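Local coordinates for protein Zn-dependent hydrolase of metallo-beta-lactamase superfamily TM0207 (Thermotoga maritima, PDB 1VJN) that is probably a zinc-dependent hydrolase of the metallo-beta-lactamase superfamily, of unknown natural substrate, at residues A[143-148]-A[170-175]. Residues are numbered along the deposited sequence; the frame is centred on the assembly and turned at random.
Sequences LVPVGG and IPMHYK
Met172, a selenomethionine, lays its extended tail along Pro145, its CE 3.8 Å from the proline CD. The same methyl reaches back to Leu143 O. The two strands are parallel neighbours in a beta-alpha-beta unit of the metallo-hydrolase fold, with helix 154-163 between them, and their short segments cross at -36°. Three backbone hydrogen bonds join the segments. Val144 N gives a fairly straight bond to Ile170 O, in the carbonyl plane (161° at the hydrogen). Met172 N reaches Val144 O at 2.8 Å from above the carbonyl plane. Val146 N meets Met172 O nearly along the C=O axis. Leu143 and Ile170 lie side by side on the face of Met172, with Leu143 CD2 3.6 Å from Ile170 CD1. Val144 and Pro171 share the opposite face. Just past the strand, both methyls of Val146 stand 4.0 Å from Pro171 CB, and Ala157 of the helix packs on Val144 and Val146. Val146 CG2 also rests against Tyr174 CD2. His173, just past the strand end, where this superfamily usually places metal ligands, turns toward Pro145. Its CG lies anti to the carbonyl carbon (chi1 -78°), which brings the buried ND1, without a polar partner in the model, to 3.3 Å from Pro145 CB.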
ATOM      1  N   LEU A 143       1.897   2.726   2.178  1.00 15.58           N
ATOM      2  CA  LEU A 143       2.485   1.919   1.112  1.00 17.22           C
ATOM      3  C   LEU A 143       2.543   2.809  -0.118  1.00 20.44           C
ATOM      4  O   LEU A 143       1.493   3.214  -0.647  1.00 19.08           O
ATOM      5  CB  LEU A 143       1.640   0.688   0.859  1.00 21.05           C
ATOM      6  CG  LEU A 143       1.254  -0.095   2.140  1.00 24.39           C
ATOM      7  CD1 LEU A 143       0.333  -1.271   1.771  1.00 27.99           C
ATOM      8  CD2 LEU A 143       2.417  -0.583   2.872  1.00 29.85           C
ATOM      9  N   VAL A 144       3.762   3.144  -0.562  1.00 21.56           N
ATOM     10  CA  VAL A 144       3.917   4.272  -1.516  1.00 19.71           C
ATOM     11  C   VAL A 144       4.859   3.871  -2.680  1.00 18.52           C
ATOM     12  O   VAL A 144       5.917   3.335  -2.440  1.00 19.13           O
ATOM     13  CB  VAL A 144       4.402   5.583  -0.764  1.00 18.00           C
ATOM     14  CG1 VAL A 144       5.755   5.404  -0.177  1.00 20.04           C
ATOM     15  CG2 VAL A 144       4.471   6.787  -1.690  1.00 20.32           C
ATOM     16  N   PRO A 145       4.439   4.076  -3.939  1.00 19.22           N
ATOM     17  CA  PRO A 145       5.273   3.810  -5.076  1.00 22.18           C
ATOM     18  C   PRO A 145       6.357   4.878  -5.200  1.00 19.12           C
ATOM     19  O   PRO A 145       6.094   6.019  -4.869  1.00 18.44           O
ATOM     20  CB  PRO A 145       4.290   3.902  -6.264  1.00 19.87           C
ATOM     21  CG  PRO A 145       3.249   4.821  -5.825  1.00 20.22           C
ATOM     22  CD  PRO A 145       3.136   4.607  -4.361  1.00 21.89           C
ATOM     23  N   VAL A 146       7.561   4.495  -5.625  1.00 18.75           N
ATOM     24  CA  VAL A 146       8.679   5.408  -5.731  1.00 19.60           C
ATOM     25  C   VAL A 146       9.555   5.258  -6.989  1.00 19.57           C
ATOM     26  O   VAL A 146      10.627   5.857  -7.058  1.00 21.69           O
ATOM     27  CB  VAL A 146       9.626   5.249  -4.497  1.00 17.25           C
ATOM     28  CG1 VAL A 146       8.866   5.509  -3.188  1.00 18.46           C
ATOM     29  CG2 VAL A 146      10.332   3.856  -4.470  1.00 17.97           C
ATOM     30  N   GLY A 147       9.131   4.461  -7.967  1.00 20.10           N
ATOM     31  CA  GLY A 147       9.968   4.211  -9.148  1.00 20.88           C
ATOM     32  C   GLY A 147      10.051   5.307 -10.205  1.00 19.45           C
ATOM     33  O   GLY A 147      10.917   5.220 -11.076  1.00 15.44           O
ATOM     34  N   GLY A 148       9.119   6.269 -10.212  1.00 18.97           N
ATOM     35  CA  GLY A 148       9.297   7.530 -10.984  1.00 23.46           C
ATOM     36  C   GLY A 148       8.795   7.823 -12.408  1.00 28.52           C
ATOM     37  O   GLY A 148       8.712   9.012 -12.823  1.00 34.05           O
ATOM     38  N   ILE A 170       6.367   2.367   3.657  1.00 17.93           N
ATOM     39  CA  ILE A 170       6.901   1.236   2.954  1.00 17.66           C
ATOM     40  C   ILE A 170       6.884   1.553   1.466  1.00 18.31           C
ATOM     41  O   ILE A 170       5.798   1.688   0.877  1.00 18.70           O
ATOM     42  CB  ILE A 170       6.098  -0.052   3.279  1.00 17.20           C
ATOM     43  CG1 ILE A 170       6.143  -0.384   4.787  1.00 24.86           C
ATOM     44  CG2 ILE A 170       6.582  -1.223   2.443  1.00 21.49           C
ATOM     45  CD1 ILE A 170       5.010  -1.254   5.301  1.00 24.33           C
ATOM     46  N   PRO A 171       8.071   1.709   0.850  1.00 21.41           N
ATOM     47  CA  PRO A 171       8.129   1.974  -0.612  1.00 20.08           C
ATOM     48  C   PRO A 171       7.778   0.717  -1.443  1.00 22.90           C
ATOM     49  O   PRO A 171       7.980  -0.441  -1.000  1.00 19.52           O
ATOM     50  CB  PRO A 171       9.602   2.349  -0.862  1.00 20.06           C
ATOM     51  CG  PRO A 171      10.383   1.645   0.275  1.00 23.42           C
ATOM     52  CD  PRO A 171       9.429   1.638   1.472  1.00 17.45           C
HETATM   53  N   MSE A 172       7.279   0.929  -2.641  1.00 21.71           N
HETATM   54  CA  MSE A 172       7.081  -0.192  -3.550  1.00 26.02           C
HETATM   55  C   MSE A 172       7.281   0.352  -4.940  1.00 22.81           C
HETATM   56  O   MSE A 172       7.534   1.545  -5.088  1.00 21.40           O
HETATM   57  CB  MSE A 172       5.690  -0.802  -3.400  1.00 28.09           C
HETATM   58  CG  MSE A 172       4.580   0.214  -3.524  1.00 30.78           C
HETATM   59 SE   MSE A 172       2.752  -0.503  -3.089  1.00 41.00          SE
HETATM   60  CE  MSE A 172       1.776   1.170  -3.484  1.00 29.51           C
ATOM     61  N   HIS A 173       7.200  -0.534  -5.936  1.00 23.05           N
ATOM     62  CA  HIS A 173       7.191  -0.140  -7.356  1.00 22.71           C
ATOM     63  C   HIS A 173       8.550   0.485  -7.722  1.00 18.91           C
ATOM     64  O   HIS A 173       8.583   1.578  -8.269  1.00 21.40           O
ATOM     65  CB  HIS A 173       6.094   0.913  -7.687  1.00 27.51           C
ATOM     66  CG  HIS A 173       4.708   0.371  -7.822  1.00 41.64           C
ATOM     67  ND1 HIS A 173       3.685   0.719  -6.955  1.00 54.18           N
ATOM     68  CD2 HIS A 173       4.149  -0.432  -8.756  1.00 52.17           C
ATOM     69  CE1 HIS A 173       2.567   0.126  -7.330  1.00 49.74           C
ATOM     70  NE2 HIS A 173       2.825  -0.590  -8.412  1.00 56.14           N
ATOM     71  N   TYR A 174       9.652  -0.185  -7.381  1.00 15.64           N
ATOM     72  CA  TYR A 174      10.995   0.285  -7.680  1.00 18.30           C
ATOM     73  C   TYR A 174      11.759  -0.811  -8.430  1.00 18.43           C
ATOM     74  O   TYR A 174      11.191  -1.881  -8.637  1.00 17.09           O
ATOM     75  CB  TYR A 174      11.720   0.697  -6.378  1.00 18.52           C
ATOM     76  CG  TYR A 174      11.607  -0.260  -5.236  1.00  9.52           C
ATOM     77  CD1 TYR A 174      12.425  -1.345  -5.167  1.00 17.79           C
ATOM     78  CD2 TYR A 174      10.726  -0.029  -4.172  1.00 15.27           C
ATOM     79  CE1 TYR A 174      12.351  -2.227  -4.133  1.00 25.33           C
ATOM     80  CE2 TYR A 174      10.684  -0.881  -3.097  1.00 17.80           C
ATOM     81  CZ  TYR A 174      11.499  -1.997  -3.096  1.00 23.66           C
ATOM     82  OH  TYR A 174      11.475  -2.915  -2.077  1.00 24.10           O
ATOM     83  N   LYS A 175      13.014  -0.523  -8.832  1.00 17.65           N
ATOM     84  CA  LYS A 175      13.866  -1.433  -9.565  1.00 20.24           C
ATOM     85  C   LYS A 175      14.099  -2.711  -8.786  1.00 20.10           C
ATOM     86  O   LYS A 175      14.506  -2.650  -7.613  1.00 18.58           O
ATOM     87  CB  LYS A 175      15.232  -0.805  -9.880  1.00 20.24           C
ATOM     88  CG  LYS A 175      15.946  -1.480 -10.987  1.00 23.53           C
ATOM     89  CD  LYS A 175      17.367  -0.865 -11.264  1.00 27.28           C
ATOM     90  CE  LYS A 175      17.312   0.574 -11.790  1.00 35.85           C
ATOM     91  NZ  LYS A 175      16.572   0.729 -13.099  1.00 40.06           N
TER